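Local atomic coordinates of vacuolar aminopeptidase 1 (Saccharomyces cerevisiae, PDB entry 5JH9), a protein that removes amino acids from the N-terminus of peptides and proteins in the yeast vacuole, using zinc, and travels there as the major cargo of the cytoplasm-to-vacuole targeting pathway. Residues B[201-206]-B[229-234]; B[181-186]-B[269-274]; B[334-339]-B[353-358]. The protein carries 1 engineered substitution. All coordinates share one frame; numbering follows the deposited sequence.

Contact 1 (B[201-206]-B[229-234])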
loop_
_atom_site.group_PDB
_atom_site.type_symbol
_atom_site.label_atom_id
_atom_site.label_comp_id
_atom_site.label_asym_id
_atom_site.label_seq_id
_atom_site.Cartn_x
_atom_site.Cartn_y
_atom_site.Cartn_z
ATOM N N LEU B 201 13.638 16.046 -47.394
ATOM C CA LEU B 201 12.234 16.222 -46.997
ATOM C C LEU B 201 11.878 15.345 -45.785
ATOM O O LEU B 201 11.926 14.108 -45.883
ATOM C CB LEU B 201 11.270 15.928 -48.157
ATOM C CG LEU B 201 9.761 16.102 -47.886
ATOM C CD1 LEU B 201 9.419 17.545 -47.549
ATOM C CD2 LEU B 201 8.935 15.624 -49.074
ATOM N N PRO B 202 11.521 15.978 -44.643
ATOM C CA PRO B 202 10.933 15.178 -43.580
ATOM C C PRO B 202 9.448 14.998 -43.864
ATOM O O PRO B 202 8.672 15.951 -43.751
ATOM C CB PRO B 202 11.180 16.019 -42.323
ATOM C CG PRO B 202 11.389 17.418 -42.799
ATOM C CD PRO B 202 11.511 17.413 -44.295
ATOM N N VAL B 203 9.075 13.790 -44.276
ATOM C CA VAL B 203 7.683 13.497 -44.641
ATOM C C VAL B 203 6.756 13.378 -43.426
ATOM O O VAL B 203 5.536 13.481 -43.567
ATOM C CB VAL B 203 7.550 12.217 -45.507
ATOM C CG1 VAL B 203 8.440 12.311 -46.746
ATOM C CG2 VAL B 203 7.844 10.951 -44.705
ATOM N N CYS B 204 7.312 13.143 -42.242
ATOM C CA CYS B 204 6.481 13.052 -41.054
ATOM C C CYS B 204 7.217 13.406 -39.771
ATOM O O CYS B 204 8.419 13.699 -39.769
ATOM C CB CYS B 204 5.854 11.658 -40.961
ATOM S SG CYS B 204 7.056 10.368 -40.656
ATOM N N ARG B 205 6.448 13.389 -38.691
ATOM C CA ARG B 205 6.895 13.794 -37.381
ATOM C C ARG B 205 5.945 13.147 -36.369
ATOM O O ARG B 205 4.759 12.995 -36.652
ATOM C CB ARG B 205 6.830 15.319 -37.322
ATOM C CG ARG B 205 7.220 15.964 -36.013
ATOM C CD ARG B 205 7.158 17.478 -36.165
ATOM N NE ARG B 205 7.469 18.168 -34.915
ATOM C CZ ARG B 205 6.625 18.329 -33.892
ATOM N NH1 ARG B 205 5.383 17.846 -33.925
ATOM N NH2 ARG B 205 7.027 18.985 -32.812
ATOM N N ILE B 206 6.482 12.731 -35.224
ATOM C CA ILE B 206 5.696 12.163 -34.132
ATOM C C ILE B 206 5.504 13.296 -33.103
ATOM O O ILE B 206 6.444 13.630 -32.377
ATOM C CB ILE B 206 6.401 10.937 -33.511
ATOM C CG1 ILE B 206 6.742 9.910 -34.608
ATOM C CG2 ILE B 206 5.515 10.279 -32.456
ATOM C CD1 ILE B 206 7.588 8.745 -34.143
ATOM N N PRO B 229 3.440 8.440 -36.389
ATOM C CA PRO B 229 3.889 9.557 -37.231
ATOM C C PRO B 229 2.758 10.233 -38.014
ATOM O O PRO B 229 1.930 9.548 -38.622
ATOM C CB PRO B 229 4.898 8.910 -38.195
ATOM C CG PRO B 229 5.281 7.618 -37.575
ATOM C CD PRO B 229 4.120 7.181 -36.738
ATOM N N VAL B 230 2.736 11.562 -37.972
ATOM C CA VAL B 230 1.780 12.369 -38.723
ATOM C C VAL B 230 2.445 12.755 -40.039
ATOM O O VAL B 230 3.463 13.447 -40.043
ATOM C CB VAL B 230 1.371 13.635 -37.939
ATOM C CG1 VAL B 230 0.501 14.553 -38.789
ATOM C CG2 VAL B 230 0.648 13.242 -36.656
ATOM N N ILE B 231 1.855 12.316 -41.148
ATOM C CA ILE B 231 2.466 12.451 -42.465
ATOM C C ILE B 231 1.906 13.623 -43.299
ATOM O O ILE B 231 2.611 14.147 -44.170
ATOM C CB ILE B 231 2.415 11.090 -43.218
ATOM C CG1 ILE B 231 3.516 11.010 -44.277
ATOM C CG2 ILE B 231 1.039 10.815 -43.825
ATOM C CD1 ILE B 231 3.726 9.621 -44.839
ATOM N N GLY B 232 0.674 14.052 -43.025
ATOM C CA GLY B 232 0.079 15.175 -43.757
ATOM C C GLY B 232 -1.257 15.663 -43.226
ATOM O O GLY B 232 -1.785 15.129 -42.248
ATOM N N PHE B 233 -1.771 16.715 -43.856
ATOM C CA PHE B 233 -3.157 17.157 -43.706
ATOM C C PHE B 233 -3.691 17.562 -45.092
ATOM O O PHE B 233 -3.723 18.746 -45.424
ATOM C CB PHE B 233 -3.252 18.312 -42.698
ATOM C CG PHE B 233 -4.628 18.500 -42.126
ATOM C CD1 PHE B 233 -5.588 19.247 -42.804
ATOM C CD2 PHE B 233 -4.974 17.915 -40.913
ATOM C CE1 PHE B 233 -6.860 19.409 -42.278
ATOM C CE2 PHE B 233 -6.243 18.076 -40.382
ATOM C CZ PHE B 233 -7.189 18.821 -41.068
ATOM N N PRO B 234 -4.086 16.573 -45.921
ATOM C CA PRO B 234 -4.472 16.876 -47.307
ATOM C C PRO B 234 -5.780 17.661 -47.447
ATOM O O PRO B 234 -6.616 17.640 -46.543
ATOM C CB PRO B 234 -4.597 15.488 -47.952
ATOM C CG PRO B 234 -4.826 14.549 -46.824
ATOM C CD PRO B 234 -4.103 15.124 -45.647
#
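The ring of P229 lodges in the notch between C204 and I206. Its CB meets C204 SG at 3.6 Å, while its CG lies 4.0 Å from I206 CG1, the I206 and P229 side chains running side by side in the same direction. C204 reaches the ring because its SG sits between the backbone N and the carbonyl carbon (chi1 67°). A small, polarisable thiol fits this narrow buried spot, and the proline offers a rigid, compact apolar bump to match it. A second bump is I231: its CG1 packs 4.1 Å from C204 CB and comes within 3.3 Å of V203 O. The carbonyls of V203 and I231 also come close, O to O 3.1 Å, a meeting of two acceptors; V203 O has the CA-H of I231 as a partner, with 3.4 Å from I231 CA to that oxygen.

Two backbone bonds lock R205 to V230. V230 N gives a nearly straight one to R205 O (2.8 Å, 169° at the hydrogen), and R205 N returns a longer, more bent one to V230 O. The R205 side chain turns away, to D172 and to R484 O of the second subunit. With C204 bonded to L175, I206 to D172, and a classic beta bulge at V203 and C204, segment 201-206 bridges strands 175-184 and 230-232, consistent with a barrel-like closure of the antiparallel sheet.

Contact 2 (B[181-186]-B[269-274]); sequences LLYKKK and AGVEVS
V271 closes the Schellman motif that ends helix 259-269, its N bonded to A266 O, and its CG1 rests over a face of the Y183 ring on strand 175-184. G270, whose N bonds K267 O, is the C-prime residue; its positive phi suits glycine. The CG1 methyl stands 4.0 Å from the ring centroid and 15° off the normal, a CH-pi contact in which the two side chains cross at about a right angle. Compact, branched valine presents one methyl to the face, a little off its middle.

K185 frames the same place from the ring's edge, its CG in the plane of Y183. The chain bends by its rotation about CB-CG (chi2 -72°), which swings NZ to 3.8 Å from V271 CG1 and 3.6 Å from G270 O; its ion pair with E275 is long and weak. Lysine suits the place because its aliphatic start can lie along the ring edge while the long chain still brings the ammonium to V271 and G270. Deeper in, L181 CD2 touches A269 CB at 3.7 Å, the short alanine letting the leucine methyl approach the last helical turn.

K186 carries the other end of the contact. Extended beyond CG, this exposed lysine spans S274 to place NZ in a salt bridge with D247. S274 OG is hydrogen-bonded to the same aspartate, and K186 CE passes 3.2 Å from that hydroxyl oxygen.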
loop_
_atom_site.group_PDB
_atom_site.type_symbol
_atom_site.label_atom_id
_atom_site.label_comp_id
_atom_site.label_asym_id
_atom_site.label_seq_id
_atom_site.Cartn_x
_atom_site.Cartn_y
_atom_site.Cartn_z
ATOM N N LEU B 181 12.165 -0.581 -52.307
ATOM C CA LEU B 181 10.953 -0.914 -53.062
ATOM C C LEU B 181 11.242 -2.138 -53.923
ATOM O O LEU B 181 12.314 -2.227 -54.517
ATOM C CB LEU B 181 10.549 0.239 -53.995
ATOM C CG LEU B 181 9.535 1.281 -53.528
ATOM C CD1 LEU B 181 9.792 1.703 -52.092
ATOM C CD2 LEU B 181 9.561 2.478 -54.468
ATOM N N LEU B 182 10.295 -3.072 -53.985
ATOM C CA LEU B 182 10.327 -4.148 -54.978
ATOM C C LEU B 182 9.314 -3.796 -56.060
ATOM O O LEU B 182 8.176 -3.428 -55.746
ATOM C CB LEU B 182 9.993 -5.499 -54.346
ATOM C CG LEU B 182 10.948 -6.023 -53.272
ATOM C CD1 LEU B 182 10.470 -7.378 -52.764
ATOM C CD2 LEU B 182 12.372 -6.115 -53.801
ATOM N N TYR B 183 9.733 -3.878 -57.324
ATOM C CA TYR B 183 8.865 -3.539 -58.455
ATOM C C TYR B 183 9.008 -4.512 -59.622
ATOM O O TYR B 183 10.015 -5.215 -59.738
ATOM C CB TYR B 183 9.124 -2.099 -58.934
ATOM C CG TYR B 183 10.451 -1.893 -59.626
ATOM C CD1 TYR B 183 11.610 -1.637 -58.894
ATOM C CD2 TYR B 183 10.552 -1.944 -61.018
ATOM C CE1 TYR B 183 12.833 -1.445 -59.527
ATOM C CE2 TYR B 183 11.767 -1.755 -61.656
ATOM C CZ TYR B 183 12.903 -1.506 -60.907
ATOM O OH TYR B 183 14.103 -1.318 -61.548
ATOM N N LYS B 184 7.984 -4.528 -60.475
ATOM C CA LYS B 184 7.954 -5.343 -61.688
ATOM C C LYS B 184 7.524 -4.462 -62.849
ATOM O O LYS B 184 6.363 -4.060 -62.919
ATOM C CB LYS B 184 6.972 -6.509 -61.523
ATOM C CG LYS B 184 6.946 -7.486 -62.694
ATOM C CD LYS B 184 5.715 -8.376 -62.674
ATOM C CE LYS B 184 5.781 -9.412 -61.570
ATOM N NZ LYS B 184 4.655 -10.383 -61.680
ATOM N N LYS B 185 8.456 -4.172 -63.760
ATOM C CA LYS B 185 8.153 -3.358 -64.940
ATOM C C LYS B 185 7.059 -4.002 -65.786
ATOM O O LYS B 185 7.028 -5.227 -65.934
ATOM C CB LYS B 185 9.400 -3.121 -65.809
ATOM C CG LYS B 185 10.348 -2.047 -65.290
ATOM C CD LYS B 185 9.779 -0.642 -65.463
ATOM C CE LYS B 185 10.792 0.431 -65.093
ATOM N NZ LYS B 185 10.154 1.772 -64.957
ATOM N N LYS B 186 6.169 -3.167 -66.322
ATOM C CA LYS B 186 5.081 -3.621 -67.190
ATOM C C LYS B 186 5.619 -4.403 -68.385
ATOM O O LYS B 186 6.608 -4.002 -69.002
ATOM C CB LYS B 186 4.263 -2.436 -67.705
ATOM C CG LYS B 186 3.372 -1.791 -66.664
ATOM C CD LYS B 186 2.407 -0.826 -67.327
ATOM C CE LYS B 186 1.340 -0.339 -66.363
ATOM N NZ LYS B 186 0.246 0.400 -67.054
ATOM N N ALA B 269 11.473 6.488 -57.083
ATOM C CA ALA B 269 12.072 5.313 -57.741
ATOM C C ALA B 269 12.068 5.377 -59.272
ATOM O O ALA B 269 12.792 4.623 -59.915
ATOM C CB ALA B 269 11.370 4.042 -57.281
ATOM N N GLY B 270 11.246 6.253 -59.848
ATOM C CA GLY B 270 11.109 6.362 -61.295
ATOM C C GLY B 270 10.342 5.196 -61.895
ATOM O O GLY B 270 10.696 4.713 -62.969
ATOM N N VAL B 271 9.295 4.749 -61.198
ATOM C CA VAL B 271 8.426 3.666 -61.671
ATOM C C VAL B 271 6.958 4.065 -61.496
ATOM O O VAL B 271 6.657 5.109 -60.914
ATOM C CB VAL B 271 8.712 2.319 -60.950
ATOM C CG1 VAL B 271 10.176 1.921 -61.112
ATOM C CG2 VAL B 271 8.326 2.369 -59.475
ATOM N N GLU B 272 6.058 3.236 -62.020
ATOM C CA GLU B 272 4.617 3.470 -61.906
ATOM C C GLU B 272 4.103 2.813 -60.634
ATOM O O GLU B 272 4.651 1.801 -60.186
ATOM C CB GLU B 272 3.861 2.888 -63.107
ATOM C CG GLU B 272 4.389 3.287 -64.479
ATOM C CD GLU B 272 4.340 4.781 -64.751
ATOM O OE1 GLU B 272 3.471 5.487 -64.192
ATOM O OE2 GLU B 272 5.177 5.249 -65.553
ATOM N N VAL B 273 3.035 3.382 -60.077
ATOM C CA VAL B 273 2.356 2.822 -58.905
ATOM C C VAL B 273 1.932 1.367 -59.169
ATOM O O VAL B 273 2.121 0.505 -58.310
ATOM C CB VAL B 273 1.130 3.684 -58.490
ATOM C CG1 VAL B 273 0.249 2.968 -57.464
ATOM C CG2 VAL B 273 1.581 5.035 -57.944
ATOM N N SER B 274 1.389 1.107 -60.360
ATOM C CA SER B 274 0.965 -0.241 -60.779
ATOM C C SER B 274 2.088 -1.287 -60.722
ATOM O O SER B 274 1.825 -2.474 -60.508
ATOM C CB SER B 274 0.388 -0.203 -62.201
ATOM O OG SER B 274 1.373 0.143 -63.158
#

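Contact 3 (B[334-339]-B[353-358])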
loop_
_atom_site.group_PDB
_atom_site.type_symbol
_atom_site.label_atom_id
_atom_site.label_comp_id
_atom_site.label_asym_id
_atom_site.label_seq_id
_atom_site.Cartn_x
_atom_site.Cartn_y
_atom_site.Cartn_z
ATOM N N THR B 334 39.464 -9.791 -43.655
ATOM C CA THR B 334 38.057 -9.513 -43.958
ATOM C C THR B 334 37.417 -8.521 -42.983
ATOM O O THR B 334 37.724 -8.509 -41.783
ATOM C CB THR B 334 37.204 -10.818 -43.992
ATOM O OG1 THR B 334 35.824 -10.512 -44.260
ATOM C CG2 THR B 334 37.284 -11.579 -42.675
ATOM N N VAL B 335 36.537 -7.685 -43.528
ATOM C CA VAL B 335 35.515 -7.012 -42.747
ATOM C C VAL B 335 34.184 -7.615 -43.177
ATOM O O VAL B 335 33.861 -7.650 -44.371
ATOM C CB VAL B 335 35.487 -5.491 -42.967
ATOM C CG1 VAL B 335 34.327 -4.861 -42.189
ATOM C CG2 VAL B 335 36.811 -4.870 -42.557
ATOM N N THR B 336 33.426 -8.094 -42.197
ATOM C CA THR B 336 32.097 -8.631 -42.427
ATOM C C THR B 336 31.079 -7.797 -41.634
ATOM O O THR B 336 31.235 -7.597 -40.431
ATOM C CB THR B 336 32.036 -10.114 -42.039
ATOM O OG1 THR B 336 33.043 -10.839 -42.768
ATOM C CG2 THR B 336 30.667 -10.704 -42.354
ATOM N N LEU B 337 30.050 -7.322 -42.333
ATOM C CA LEU B 337 29.038 -6.420 -41.794
ATOM C C LEU B 337 27.696 -7.150 -41.704
ATOM O O LEU B 337 27.186 -7.638 -42.707
ATOM C CB LEU B 337 28.913 -5.187 -42.699
ATOM C CG LEU B 337 30.224 -4.438 -42.979
ATOM C CD1 LEU B 337 30.021 -3.284 -43.955
ATOM C CD2 LEU B 337 30.834 -3.938 -41.676
ATOM N N TYR B 338 27.138 -7.224 -40.499
ATOM C CA TYR B 338 25.899 -7.968 -40.235
ATOM C C TYR B 338 24.659 -7.091 -40.055
ATOM O O TYR B 338 24.748 -5.920 -39.688
ATOM C CB TYR B 338 26.081 -8.823 -38.989
ATOM C CG TYR B 338 27.177 -9.855 -39.111
ATOM C CD1 TYR B 338 26.955 -11.046 -39.792
ATOM C CD2 TYR B 338 28.429 -9.650 -38.529
ATOM C CE1 TYR B 338 27.948 -12.007 -39.896
ATOM C CE2 TYR B 338 29.427 -10.605 -38.625
ATOM C CZ TYR B 338 29.178 -11.785 -39.305
ATOM O OH TYR B 338 30.152 -12.746 -39.405
ATOM N N ASP B 339 23.500 -7.694 -40.312
ATOM C CA ASP B 339 22.196 -7.081 -40.077
ATOM C C ASP B 339 21.649 -7.674 -38.769
ATOM O O ASP B 339 22.240 -8.597 -38.208
ATOM C CB ASP B 339 21.279 -7.403 -41.265
ATOM C CG ASP B 339 19.999 -6.563 -41.305
ATOM O OD1 ASP B 339 19.811 -5.651 -40.471
ATOM O OD2 ASP B 339 19.159 -6.834 -42.195
ATOM N N GLY B 353 23.815 -16.253 -38.705
ATOM C CA GLY B 353 23.618 -16.803 -40.052
ATOM C C GLY B 353 24.879 -17.283 -40.756
ATOM O O GLY B 353 24.801 -17.940 -41.797
ATOM N N GLY B 354 26.038 -16.910 -40.218
ATOM C CA GLY B 354 27.300 -17.499 -40.616
ATOM C C GLY B 354 27.940 -17.020 -41.909
ATOM O O GLY B 354 28.695 -17.783 -42.521
ATOM N N LEU B 355 27.700 -15.777 -42.327
ATOM C CA LEU B 355 28.311 -15.287 -43.581
ATOM C C LEU B 355 29.841 -15.356 -43.548
ATOM O O LEU B 355 30.454 -15.746 -44.542
ATOM C CB LEU B 355 27.859 -13.866 -43.966
ATOM C CG LEU B 355 28.376 -13.362 -45.333
ATOM C CD1 LEU B 355 27.941 -14.288 -46.463
ATOM C CD2 LEU B 355 27.936 -11.933 -45.626
ATOM N N LEU B 356 30.439 -14.972 -42.419
ATOM C CA LEU B 356 31.895 -15.056 -42.232
ATOM C C LEU B 356 32.428 -16.464 -42.487
ATOM O O LEU B 356 33.340 -16.655 -43.302
ATOM C CB LEU B 356 32.293 -14.606 -40.819
ATOM C CG LEU B 356 33.763 -14.778 -40.405
ATOM C CD1 LEU B 356 34.670 -13.928 -41.278
ATOM C CD2 LEU B 356 33.962 -14.449 -38.934
ATOM N N GLU B 357 31.838 -17.434 -41.795
ATOM C CA GLU B 357 32.278 -18.832 -41.862
ATOM C C GLU B 357 32.131 -19.377 -43.279
ATOM O O GLU B 357 33.011 -20.093 -43.774
ATOM C CB GLU B 357 31.489 -19.726 -40.896
ATOM C CG GLU B 357 31.576 -19.340 -39.425
ATOM C CD GLU B 357 30.460 -18.404 -38.992
ATOM O OE1 GLU B 357 30.478 -17.224 -39.411
ATOM O OE2 GLU B 357 29.559 -18.845 -38.253
ATOM N N SER B 358 31.004 -19.038 -43.907
ATOM C CA SER B 358 30.716 -19.391 -45.293
ATOM C C SER B 358 31.756 -18.821 -46.259
ATOM O O SER B 358 32.271 -19.546 -47.110
ATOM C CB SER B 358 29.315 -18.909 -45.684
ATOM O OG SER B 358 29.028 -19.223 -47.040
HETATM O O HOH W 1 28.851 -14.990 -39.264
#
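L356, on the first turn of helix 355-368, drives its CD1 methyl between two threonines of strand 332-338. CD1 lies 3.8 Å from T334 CG2 and 3.8 Å from T336 OG1; the leucine side chain crosses that of T334 obliquely and that of T336 at about a right angle. Its CG stands anti to the backbone N (chi1 173°), which carries the branch down to the sheet. Alternate residues of the strand face the helix, and beta-branched threonine suits them. T334 packs with its methyl while its OG1 bonds A115 O within the sheet; T336 OG1 does both jobs, touching the leucine and bonding S114 OG. V130 of strand 129-134 also touches L356. The closest approach belongs to this tight, buried part too: L356 CB lies at the edge of the Y338 ring, near its plane, just 3.2 Å from Y338 OH.

Around L355 and E357 the fit is looser. L355 only brushes the ring, with CB 4.5 Å from Y338 CE1, and its CD2 is 4.4 Å from T336 CG2. Between the tyrosine hydroxyl and E357 a water fills in: Y338 OH donates to it at 2.6 Å, and it donates to E357 OE1 at 2.8 Å. Tyrosine is long enough to take a polar tip from the buried sheet to this partly exposed glutamate, whose OE2 is held by Q465.

V335 and L337 point the other way, onto helix 304-322, so the strand is sandwiched between helices. That is the alpha/beta/alpha layering of the M18 catalytic domain, and here it lies close to the metal site: the side chain of Y338 is about 5 Å from that of the zinc ligand H134.

How the contacts relate
Contacts 1 and 2 attach to the same six-stranded antiparallel sheet, their centres 23 Å apart, and contact 1 is nested within the chain loop that contact 2 closes. Contact 3 belongs to the mixed nine-stranded sheet, and lies across the chain's centre from contact 1. Chemistry follows place. Contact 1 is buried and relies on main-chain bonding, with its arginine reaching a second subunit. Contact 2, at the surface, mixes aromatic and aliphatic packing with lysines, one salt-bridged to an aspartate and another only weakly paired with a glutamate. Contact 3 is core packing of helix on strand, with one water on its polar side. Segments of contacts 2 and 3 also touch a third subunit, through residues beside the contacts.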